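Local structure of glycoside hydrolase (Streptococcus pneumoniae serotype 4, 6ORH) at residues Gln37-Gly42 with Ser125-His130; Leu133-Arg138 with Gly177-Asn182; Thr86-Tyr91 with Tyr146-Lys151; Asn32-Gln37 with Pro298-Leu303. The protein probably acts as a family 29 alpha-L-fucosidase, cleaving alpha-linked L-fucose from host-derived glycans. The protein carries 2 engineered substitutions. One frame throughout, in Å; residues are numbered along the deposited sequence.

Contact 1: Gln37-Gly42 with Ser125-His130; sequences QEWGTG and SPWDAH. With NDG (2-acetamido-2-deoxy-alpha-D-glucopyranose), chain C; FUC (alpha-L-fucopyranose), chain B.
W39 and W127 meet edge to face: the CZ3/CH2 rim of W127 points at the face of the W39 benzo ring, with the planes 75° apart. W39 CB points toward 125-130, and chi1 of -81° sets CG beside the backbone N. CD1 lies by fucose O3 and the acetamido methyl C8 of NDG. NE1 donates to fucose O2 at 2.8 Å and weakly to O3. CZ2 is 3.3 Å from NDG O1, while CE3 and CZ3 turn to W127, the nearest pair being W39 CZ3 and W127 CZ3 at 3.7 Å. Tryptophan suits the place because one ring offers an N-H to the sugar and a broad apolar face to its neighbour. Farther along, G42 O sits in the plane of the H130 ring, 3.1 Å from CD2; glycine readily takes the positive phi found here and lets the backbones come close. The fucose is also held by H28, H77, H78, Y123 and N171, and V403 of the second subunit packs on W39. The loops follow helix 31-35 and strand 119-124 of the TIM barrel; the first brings E38 and W39 to the glycan pocket, and W127 of the second backs W39.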
# COMPACT_ATOMS: atom_id res chain seq x y z
N GLN A 37 8.81 -26.29 16.72
CA GLN A 37 9.86 -25.57 16.01
C GLN A 37 9.39 -25.30 14.58
O GLN A 37 8.36 -25.85 14.17
CB GLN A 37 11.16 -26.39 15.96
CG GLN A 37 11.05 -27.70 15.18
CD GLN A 37 12.24 -28.62 15.35
OE1 GLN A 37 13.08 -28.47 16.26
NE2 GLN A 37 12.31 -29.65 14.53
N GLU A 38 10.10 -24.40 13.88
CA GLU A 38 9.71 -23.98 12.53
C GLU A 38 10.55 -24.70 11.49
O GLU A 38 10.04 -25.03 10.40
CB GLU A 38 9.81 -22.45 12.40
CG GLU A 38 8.61 -21.76 13.04
CD GLU A 38 7.36 -21.99 12.21
OE1 GLU A 38 7.29 -21.44 11.10
OE2 GLU A 38 6.44 -22.69 12.67
N TRP A 39 11.82 -24.96 11.80
CA TRP A 39 12.68 -25.75 10.92
C TRP A 39 13.25 -26.91 11.72
O TRP A 39 13.57 -26.73 12.90
CB TRP A 39 13.85 -24.90 10.40
CG TRP A 39 13.58 -24.00 9.24
CD1 TRP A 39 12.37 -23.73 8.65
CD2 TRP A 39 14.56 -23.22 8.52
NE1 TRP A 39 12.53 -22.83 7.62
CE2 TRP A 39 13.86 -22.51 7.51
CE3 TRP A 39 15.96 -23.06 8.63
CZ2 TRP A 39 14.52 -21.65 6.63
CZ3 TRP A 39 16.60 -22.22 7.74
CH2 TRP A 39 15.89 -21.54 6.75
N GLY A 40 13.41 -28.05 11.06
CA GLY A 40 13.97 -29.24 11.69
C GLY A 40 15.33 -29.59 11.09
O GLY A 40 15.68 -29.07 10.03
N THR A 41 16.06 -30.50 11.73
CA THR A 41 17.45 -30.72 11.36
C THR A 41 17.63 -32.04 10.63
O THR A 41 18.69 -32.29 10.07
CB THR A 41 18.33 -30.74 12.61
OG1 THR A 41 17.87 -31.84 13.38
CG2 THR A 41 18.25 -29.45 13.39
N GLY A 42 16.60 -32.91 10.67
CA GLY A 42 16.68 -34.25 10.13
C GLY A 42 17.14 -35.24 11.19
O GLY A 42 17.30 -36.43 10.91
N SER A 125 10.06 -30.55 -0.20
CA SER A 125 11.15 -29.60 -0.06
C SER A 125 12.38 -29.94 -0.92
O SER A 125 12.97 -31.01 -0.75
CB SER A 125 11.53 -29.45 1.40
OG SER A 125 12.64 -28.55 1.53
N PRO A 126 12.89 -29.04 -1.79
CA PRO A 126 14.18 -29.29 -2.45
C PRO A 126 15.32 -29.40 -1.43
O PRO A 126 16.09 -30.36 -1.50
CB PRO A 126 14.32 -28.08 -3.39
CG PRO A 126 12.87 -27.74 -3.68
CD PRO A 126 12.22 -27.82 -2.30
N TRP A 127 15.46 -28.42 -0.52
CA TRP A 127 16.45 -28.58 0.56
C TRP A 127 16.06 -29.77 1.44
O TRP A 127 14.93 -29.83 1.95
CB TRP A 127 16.56 -27.28 1.37
CG TRP A 127 17.47 -27.37 2.56
CD1 TRP A 127 18.59 -28.13 2.70
CD2 TRP A 127 17.29 -26.67 3.80
NE1 TRP A 127 19.11 -27.96 3.96
CE2 TRP A 127 18.35 -27.06 4.65
CE3 TRP A 127 16.37 -25.72 4.25
CZ2 TRP A 127 18.48 -26.54 5.94
CZ3 TRP A 127 16.49 -25.21 5.53
CH2 TRP A 127 17.54 -25.61 6.36
N ASP A 128 17.01 -30.71 1.64
CA ASP A 128 16.75 -31.87 2.47
C ASP A 128 17.89 -32.00 3.48
O ASP A 128 19.02 -32.36 3.09
CB ASP A 128 16.62 -33.12 1.59
CG ASP A 128 16.07 -34.31 2.33
OD1 ASP A 128 16.49 -34.53 3.49
OD2 ASP A 128 15.22 -35.01 1.75
N ALA A 129 17.59 -31.70 4.75
CA ALA A 129 18.58 -31.69 5.82
C ALA A 129 18.87 -33.10 6.36
O ALA A 129 19.82 -33.26 7.13
CB ALA A 129 18.12 -30.77 6.93
N HIS A 130 18.07 -34.10 5.97
CA HIS A 130 18.27 -35.48 6.38
C HIS A 130 19.13 -36.28 5.39
O HIS A 130 20.07 -36.98 5.79
CB HIS A 130 16.94 -36.23 6.59
CG HIS A 130 17.18 -37.63 7.06
ND1 HIS A 130 17.31 -38.71 6.20
CD2 HIS A 130 17.35 -38.11 8.31
CE1 HIS A 130 17.56 -39.80 6.91
NE2 HIS A 130 17.57 -39.47 8.19
C1 NDG C . 12.57 -17.68 6.16
C2 NDG C . 11.28 -18.49 5.94
C3 NDG C . 11.25 -19.09 4.53
C4 NDG C . 11.47 -17.98 3.45
C5 NDG C . 12.69 -17.11 3.85
C6 NDG C . 12.55 -15.83 2.99
C7 NDG C . 10.35 -19.45 8.01
C8 NDG C . 10.44 -20.53 9.07
O5 NDG C . 12.57 -16.59 5.18
O3 NDG C . 9.97 -19.73 4.36
O4 NDG C . 11.84 -18.66 2.25
O6 NDG C . 13.73 -15.06 3.13
O7 NDG C . 9.57 -18.53 8.12
N2 NDG C . 11.21 -19.53 6.98
O1 NDG C . 13.70 -18.48 5.95
C1 FUC B . 9.92 -20.96 3.70
C2 FUC B . 10.15 -22.20 4.55
C3 FUC B . 9.09 -22.21 5.65
C4 FUC B . 7.70 -22.36 5.03
C5 FUC B . 7.49 -21.18 4.04
C6 FUC B . 6.22 -21.33 3.23
O2 FUC B . 11.46 -22.09 5.12
O3 FUC B . 9.36 -23.30 6.55
O4 FUC B . 7.61 -23.65 4.37
O5 FUC B . 8.62 -21.05 3.09

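Contact 2: Leu133-Arg138 with Gly177-Asn182; sequences LYHVDR and GAQKVN
Y134 packs against Q179 and V181 where two loops of the TIM barrel meet, each running from a barrel strand to a helix. It is the centre of an inverse gamma turn, and its ring lies under V181: CG2 stands over the middle of the face, 3.6 Å from the centroid, a CH-pi contact. The short branched valine fits there, its CB nearer CZ and the hydroxyl, which is hydrogen-bonded to Y183 and R174. At H135 the imidazole stacks on the Q179 amide with the planes 10° apart, and OE1 lies over the ring centre. Glutamine suits the site: its flat amide stacks while its oxygen still accepts a backbone N-H. A bend at chi2 folds its CD back over the ring. In the ring plane ND1 accepts the N-H of D137, which fixes the imidazole's rotation and suggests that any proton of a neutral ring sits on NE2. V136 CG1 packs on K180 O at 3.4 Å. R138 then takes the N-cap of helix 139-154. The bond from V136 N to Q179 OE1 is 3.1 Å long and nearly straight at 175°, its donor tilted 23° from the carbonyl plane.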
# COMPACT_ATOMS: atom_id res chain seq x y z
N LEU A 133 22.35 -37.89 0.55
CA LEU A 133 22.63 -37.58 -0.85
C LEU A 133 22.67 -36.07 -1.06
O LEU A 133 23.05 -35.62 -2.13
CB LEU A 133 21.53 -38.20 -1.72
CG LEU A 133 21.30 -39.71 -1.57
CD1 LEU A 133 20.16 -40.15 -2.48
CD2 LEU A 133 22.58 -40.47 -1.91
N TYR A 134 22.23 -35.31 -0.04
CA TYR A 134 22.16 -33.85 -0.16
C TYR A 134 23.55 -33.24 0.01
O TYR A 134 23.89 -32.71 1.06
CB TYR A 134 21.09 -33.22 0.73
CG TYR A 134 20.72 -31.83 0.26
CD1 TYR A 134 21.41 -30.70 0.71
CD2 TYR A 134 19.71 -31.65 -0.67
CE1 TYR A 134 21.09 -29.42 0.28
CE2 TYR A 134 19.39 -30.38 -1.13
CZ TYR A 134 20.06 -29.27 -0.65
OH TYR A 134 19.77 -28.02 -1.12
N HIS A 135 24.30 -33.28 -1.09
CA HIS A 135 25.69 -32.85 -1.11
C HIS A 135 26.09 -32.56 -2.54
O HIS A 135 25.67 -33.27 -3.46
CB HIS A 135 26.56 -33.95 -0.50
CG HIS A 135 27.90 -33.45 -0.07
ND1 HIS A 135 28.90 -33.15 -0.98
CD2 HIS A 135 28.44 -33.25 1.15
CE1 HIS A 135 29.99 -32.76 -0.34
NE2 HIS A 135 29.74 -32.83 0.97
N VAL A 136 26.93 -31.53 -2.73
CA VAL A 136 27.40 -31.21 -4.07
C VAL A 136 28.06 -32.41 -4.74
O VAL A 136 27.95 -32.59 -5.96
CB VAL A 136 28.24 -29.91 -4.14
CG1 VAL A 136 27.51 -28.73 -3.55
CG2 VAL A 136 29.64 -30.04 -3.55
N ASP A 137 28.72 -33.27 -3.95
CA ASP A 137 29.42 -34.42 -4.52
C ASP A 137 28.46 -35.54 -4.91
O ASP A 137 28.86 -36.49 -5.60
CB ASP A 137 30.41 -35.03 -3.53
CG ASP A 137 31.60 -34.14 -3.24
OD1 ASP A 137 31.77 -33.17 -3.95
OD2 ASP A 137 32.31 -34.44 -2.30
N ARG A 138 27.20 -35.45 -4.46
CA ARG A 138 26.24 -36.51 -4.71
C ARG A 138 24.97 -35.93 -5.33
O ARG A 138 23.90 -36.54 -5.20
CB ARG A 138 25.84 -37.21 -3.41
CG ARG A 138 27.04 -37.76 -2.64
CD ARG A 138 26.74 -38.32 -1.28
NE ARG A 138 27.94 -38.96 -0.74
CZ ARG A 138 28.06 -39.38 0.52
NH1 ARG A 138 27.07 -39.24 1.39
NH2 ARG A 138 29.20 -39.94 0.89
N GLY A 177 24.90 -22.46 5.41
CA GLY A 177 25.77 -23.58 5.71
C GLY A 177 25.20 -24.95 5.32
O GLY A 177 25.79 -25.97 5.66
N ALA A 178 24.05 -24.96 4.62
CA ALA A 178 23.69 -26.19 3.91
C ALA A 178 24.54 -26.36 2.66
O ALA A 178 25.08 -25.39 2.12
CB ALA A 178 22.22 -26.19 3.56
N GLN A 179 24.62 -27.60 2.17
CA GLN A 179 25.30 -27.90 0.93
C GLN A 179 24.64 -27.17 -0.24
O GLN A 179 23.42 -27.09 -0.29
CB GLN A 179 25.26 -29.42 0.70
CG GLN A 179 26.28 -30.18 1.55
CD GLN A 179 27.66 -29.98 0.96
OE1 GLN A 179 27.87 -30.02 -0.25
NE2 GLN A 179 28.64 -29.80 1.83
N LYS A 180 25.45 -26.68 -1.19
CA LYS A 180 24.94 -25.87 -2.30
C LYS A 180 24.58 -26.74 -3.50
O LYS A 180 25.12 -26.60 -4.60
CB LYS A 180 25.93 -24.75 -2.63
CG LYS A 180 26.19 -23.82 -1.45
CD LYS A 180 26.59 -22.40 -1.81
CE LYS A 180 26.71 -21.50 -0.59
NZ LYS A 180 25.48 -21.53 0.24
N VAL A 181 23.63 -27.65 -3.27
CA VAL A 181 23.14 -28.57 -4.29
C VAL A 181 22.43 -27.76 -5.37
O VAL A 181 21.72 -26.81 -5.06
CB VAL A 181 22.20 -29.61 -3.65
CG1 VAL A 181 21.48 -30.43 -4.71
CG2 VAL A 181 22.95 -30.55 -2.69
N ASN A 182 22.65 -28.15 -6.63
CA ASN A 182 21.96 -27.57 -7.77
C ASN A 182 20.93 -28.58 -8.26
O ASN A 182 21.19 -29.79 -8.26
CB ASN A 182 22.93 -27.23 -8.91
CG ASN A 182 23.82 -26.03 -8.63
OD1 ASN A 182 23.46 -25.12 -7.90
ND2 ASN A 182 24.97 -26.00 -9.27

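Contact 3: Thr86-Tyr91 with Tyr146-Lys151; sequences TAHTDY and YLAQLK
T86 and Q149 join side chain to side chain: Q149 NE2 donates to T86 OG1 at 3.1 Å and 160°, the hydroxyl oxygen close to the amide plane. The bond depends on both conformations. Q149 starts with CG beside its backbone N, and chi2 of -171° carries CD straight on, so the extended chain spans the gap from the helix to the loop. In T86, OG1 is anti to the backbone N (chi1 179°), which leaves CG2 in the crowded position between N and the carbonyl carbon, where it packs on the same NE2 at 3.6 Å. The hydroxyl also accepts the N-H of H88, an ST turn, and is hydrogen-bonded to E152. A second ST turn follows, T89 OG1 taking the N-H of Y91. H88 makes the other half of the contact. Its ring lies between two methyl groups: A148 CB is 3.8 Å from the centroid and displaced toward the rim, and A87 CB covers the opposite face. Alanine suits the helix here because a lone methyl lets the imidazole come down close to the backbone. A water joins the ring to that backbone, lying 3.1 Å from H88 NE2 and donating to A148 O at 2.7 Å. Helix 139-154 thus meets the loop after strand 70-74 through one direct hydrogen bond, a water bridge and a CH-pi contact. With two N-H groups already pointing at T86 OG1, its own proton is probably directed to the E152 carboxylate, and one small hydroxyl then ties the turn, the buried glutamine and an acidic helix residue together.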
# COMPACT_ATOMS: atom_id res chain seq x y z
N THR A 86 7.18 -43.74 1.13
CA THR A 86 8.04 -43.75 -0.04
C THR A 86 8.93 -45.00 -0.05
O THR A 86 9.33 -45.50 1.00
CB THR A 86 8.93 -42.49 -0.03
OG1 THR A 86 9.80 -42.49 -1.15
CG2 THR A 86 9.70 -42.28 1.27
N ALA A 87 9.27 -45.43 -1.27
CA ALA A 87 10.20 -46.53 -1.44
C ALA A 87 11.65 -46.06 -1.27
O ALA A 87 12.57 -46.89 -1.24
CB ALA A 87 10.02 -47.16 -2.80
N HIS A 88 11.87 -44.74 -1.18
CA HIS A 88 13.17 -44.18 -1.54
C HIS A 88 14.01 -43.72 -0.36
O HIS A 88 15.18 -43.35 -0.55
CB HIS A 88 13.01 -43.11 -2.63
CG HIS A 88 12.44 -43.69 -3.87
ND1 HIS A 88 13.06 -44.73 -4.55
CD2 HIS A 88 11.27 -43.47 -4.52
CE1 HIS A 88 12.34 -45.06 -5.60
NE2 HIS A 88 11.24 -44.31 -5.60
N THR A 89 13.42 -43.68 0.84
CA THR A 89 14.16 -43.42 2.07
C THR A 89 13.52 -44.22 3.20
O THR A 89 12.33 -44.51 3.14
CB THR A 89 14.22 -41.93 2.43
OG1 THR A 89 14.94 -41.86 3.67
CG2 THR A 89 12.85 -41.33 2.70
N ASP A 90 14.30 -44.52 4.25
CA ASP A 90 13.72 -45.08 5.46
C ASP A 90 13.21 -43.98 6.39
O ASP A 90 12.61 -44.29 7.42
CB ASP A 90 14.73 -45.94 6.23
CG ASP A 90 15.14 -47.21 5.51
OD1 ASP A 90 14.32 -47.75 4.73
OD2 ASP A 90 16.28 -47.65 5.76
N TYR A 91 13.49 -42.71 6.09
CA TYR A 91 13.10 -41.64 7.01
C TYR A 91 11.69 -41.16 6.69
O TYR A 91 11.50 -40.10 6.09
CB TYR A 91 14.12 -40.49 6.97
CG TYR A 91 14.05 -39.52 8.12
CD1 TYR A 91 14.12 -39.95 9.44
CD2 TYR A 91 13.99 -38.15 7.90
CE1 TYR A 91 14.14 -39.05 10.50
CE2 TYR A 91 13.99 -37.24 8.95
CZ TYR A 91 14.04 -37.69 10.25
OH TYR A 91 14.06 -36.80 11.28
N TYR A 146 14.85 -36.99 -5.54
CA TYR A 146 13.75 -36.01 -5.63
C TYR A 146 12.79 -36.39 -6.75
O TYR A 146 11.56 -36.42 -6.55
CB TYR A 146 14.31 -34.58 -5.76
CG TYR A 146 13.26 -33.51 -5.56
CD1 TYR A 146 12.45 -33.12 -6.62
CD2 TYR A 146 13.11 -32.89 -4.34
CE1 TYR A 146 11.48 -32.15 -6.44
CE2 TYR A 146 12.14 -31.91 -4.14
CZ TYR A 146 11.30 -31.58 -5.19
OH TYR A 146 10.35 -30.59 -5.04
N LEU A 147 13.35 -36.67 -7.93
CA LEU A 147 12.57 -37.00 -9.12
C LEU A 147 11.78 -38.29 -8.91
O LEU A 147 10.61 -38.38 -9.28
CB LEU A 147 13.51 -37.11 -10.34
CG LEU A 147 12.81 -37.46 -11.65
CD1 LEU A 147 11.76 -36.42 -12.02
CD2 LEU A 147 13.83 -37.61 -12.79
N ALA A 148 12.41 -39.30 -8.31
CA ALA A 148 11.70 -40.54 -8.01
C ALA A 148 10.50 -40.28 -7.09
O ALA A 148 9.48 -40.95 -7.23
CB ALA A 148 12.62 -41.57 -7.41
N GLN A 149 10.63 -39.33 -6.15
CA GLN A 149 9.50 -39.05 -5.28
C GLN A 149 8.40 -38.32 -6.06
O GLN A 149 7.22 -38.60 -5.85
CB GLN A 149 9.97 -38.38 -3.99
CG GLN A 149 10.76 -39.37 -3.15
CD GLN A 149 11.05 -38.80 -1.79
OE1 GLN A 149 11.29 -37.59 -1.63
NE2 GLN A 149 11.08 -39.68 -0.81
N LEU A 150 8.79 -37.36 -6.92
CA LEU A 150 7.80 -36.73 -7.79
C LEU A 150 7.00 -37.82 -8.52
O LEU A 150 5.77 -37.72 -8.60
CB LEU A 150 8.46 -35.80 -8.81
CG LEU A 150 9.02 -34.47 -8.28
CD1 LEU A 150 9.65 -33.69 -9.42
CD2 LEU A 150 7.91 -33.65 -7.63
N LYS A 151 7.70 -38.84 -9.06
CA LYS A 151 7.03 -39.89 -9.82
C LYS A 151 6.09 -40.69 -8.92
O LYS A 151 4.95 -40.98 -9.30
CB LYS A 151 8.10 -40.80 -10.45
CG LYS A 151 8.80 -40.12 -11.62
CD LYS A 151 9.93 -40.96 -12.21
CE LYS A 151 10.58 -40.30 -13.40
NZ LYS A 151 11.66 -41.17 -13.93
O HOH W 1 9.60 -43.54 -8.07

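Contact 4: Asn32-Gln37 with Pro298-Leu303; sequences NTFYDQ and PNQAGL
Q300, T33 and F34 carry most of this contact. Q300 occupies the type I turn from N299 to G302, and with CD anti to CA (chi2 180°) its extended chain runs out to the helix, where NE2 donates to T33 O at 3.1 Å and 161°, the acceptor near the amide plane. A glutamine suits the spot: its methylenes pack on a ring while its end serves a carbonyl of a short, loosely hydrogen-bonded helix. That ring is F34, which passes Q300 in the opposite direction with ring and amide planes only 15° apart. F34 CE1 lies 3.7 Å from Q300 CB, and F34 CZ approaches Q300 O at 3.2 Å. T33 uses both its branches. CG2, anti to the backbone N, presses on P298 O at 3.4 Å and on the backbone of N299, whereas OG1 donates to a water that donates to P298 O. Within the turn loop, N299 OD1 accepts the N-H of L303, and G302 takes a positive phi that is easy for glycine. F265 packs against T33. The contact brings helix 31-35, just after strand 23-27, to the loop between strand 292-295 and helix 306-322; those two strands are parallel neighbours in the barrel sheet.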
# COMPACT_ATOMS: atom_id res chain seq x y z
N ASN A 32 8.12 -31.19 13.07
CA ASN A 32 8.22 -29.86 13.67
C ASN A 32 7.07 -29.58 14.62
O ASN A 32 7.23 -28.81 15.57
CB ASN A 32 8.34 -28.75 12.61
CG ASN A 32 9.66 -28.81 11.87
OD1 ASN A 32 10.54 -29.59 12.23
ND2 ASN A 32 9.81 -27.97 10.85
N THR A 33 5.88 -30.14 14.34
CA THR A 33 4.71 -29.90 15.18
C THR A 33 4.99 -30.50 16.56
O THR A 33 4.49 -29.95 17.55
CB THR A 33 3.45 -30.55 14.58
OG1 THR A 33 3.39 -30.17 13.20
CG2 THR A 33 2.16 -30.17 15.28
N PHE A 34 5.69 -31.64 16.58
CA PHE A 34 5.96 -32.34 17.84
C PHE A 34 7.18 -31.77 18.55
O PHE A 34 7.31 -31.91 19.77
CB PHE A 34 6.05 -33.85 17.59
CG PHE A 34 4.72 -34.42 17.18
CD1 PHE A 34 3.79 -34.82 18.13
CD2 PHE A 34 4.38 -34.51 15.83
CE1 PHE A 34 2.55 -35.30 17.76
CE2 PHE A 34 3.13 -34.99 15.46
CZ PHE A 34 2.22 -35.38 16.42
N TYR A 35 8.07 -31.11 17.80
CA TYR A 35 9.25 -30.50 18.39
C TYR A 35 9.05 -29.01 18.66
O TYR A 35 9.99 -28.37 19.13
CB TYR A 35 10.49 -30.71 17.51
CG TYR A 35 11.11 -32.07 17.67
CD1 TYR A 35 10.53 -33.20 17.10
CD2 TYR A 35 12.24 -32.26 18.45
CE1 TYR A 35 11.07 -34.47 17.27
CE2 TYR A 35 12.80 -33.52 18.62
CZ TYR A 35 12.22 -34.63 18.02
OH TYR A 35 12.75 -35.88 18.20
N ASP A 36 7.86 -28.47 18.36
CA ASP A 36 7.54 -27.08 18.65
C ASP A 36 8.60 -26.17 18.04
O ASP A 36 9.22 -25.36 18.72
CB ASP A 36 7.33 -26.90 20.17
CG ASP A 36 6.74 -25.56 20.58
OD1 ASP A 36 6.15 -24.86 19.73
OD2 ASP A 36 6.86 -25.25 21.76
N GLN A 37 8.81 -26.29 16.72
CA GLN A 37 9.86 -25.57 16.01
C GLN A 37 9.39 -25.30 14.58
O GLN A 37 8.36 -25.85 14.17
CB GLN A 37 11.16 -26.39 15.96
CG GLN A 37 11.05 -27.70 15.18
CD GLN A 37 12.24 -28.62 15.35
OE1 GLN A 37 13.08 -28.47 16.26
NE2 GLN A 37 12.31 -29.65 14.53
N PRO A 298 -2.25 -28.19 11.53
CA PRO A 298 -2.81 -29.11 12.52
C PRO A 298 -1.89 -29.21 13.74
O PRO A 298 -0.66 -29.05 13.65
CB PRO A 298 -2.81 -30.45 11.76
CG PRO A 298 -2.89 -30.05 10.31
CD PRO A 298 -1.98 -28.84 10.23
N ASN A 299 -2.52 -29.53 14.89
CA ASN A 299 -1.87 -29.61 16.19
C ASN A 299 -1.28 -31.00 16.40
O ASN A 299 -1.27 -31.83 15.49
CB ASN A 299 -2.83 -29.18 17.31
CG ASN A 299 -4.01 -30.12 17.47
OD1 ASN A 299 -3.96 -31.27 17.02
ND2 ASN A 299 -5.09 -29.64 18.07
N GLN A 300 -0.78 -31.26 17.61
CA GLN A 300 -0.09 -32.52 17.87
C GLN A 300 -1.06 -33.69 17.92
O GLN A 300 -0.64 -34.84 17.80
CB GLN A 300 0.70 -32.42 19.18
CG GLN A 300 1.91 -31.50 19.08
CD GLN A 300 2.64 -31.43 20.40
OE1 GLN A 300 2.20 -31.99 21.41
NE2 GLN A 300 3.79 -30.78 20.41
N ALA A 301 -2.35 -33.40 18.05
CA ALA A 301 -3.36 -34.45 17.96
C ALA A 301 -3.67 -34.80 16.51
O ALA A 301 -4.32 -35.81 16.26
CB ALA A 301 -4.62 -34.01 18.68
N GLY A 302 -3.24 -33.93 15.57
CA GLY A 302 -3.59 -34.09 14.17
C GLY A 302 -4.91 -33.43 13.77
O GLY A 302 -5.52 -33.86 12.79
N LEU A 303 -5.30 -32.37 14.51
CA LEU A 303 -6.56 -31.67 14.28
C LEU A 303 -6.28 -30.18 14.11
O LEU A 303 -5.31 -29.68 14.66
CB LEU A 303 -7.52 -31.92 15.46
CG LEU A 303 -7.94 -33.39 15.64
CD1 LEU A 303 -8.84 -33.49 16.86
CD2 LEU A 303 -8.76 -33.88 14.43
O HOH W 2 1.56 -28.14 12.42

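All four contacts lie in the TIM-barrel domain, 1 and 2 between loops, 3 and 4 between a helix and a loop. Contact 1, at the surface, is the one touching sugar and relies on aromatic packing, with no hydrogen bond between its segments. Contacts 2, 3 and 4, partly buried, each have one glutamine side-chain hydrogen bond between their segments, the amide accepting in contact 2 and donating in the others. Contacts 1 and 2 both draw on the loop between strand 119-124 and helix 139-154, and W127 packs on Y134 and A178. Contact 3 uses that helix, and its Y91 stacks on H130. Contact 4 shares Q37 with contact 1 but lies about 29 Å from contact 2, centre to centre.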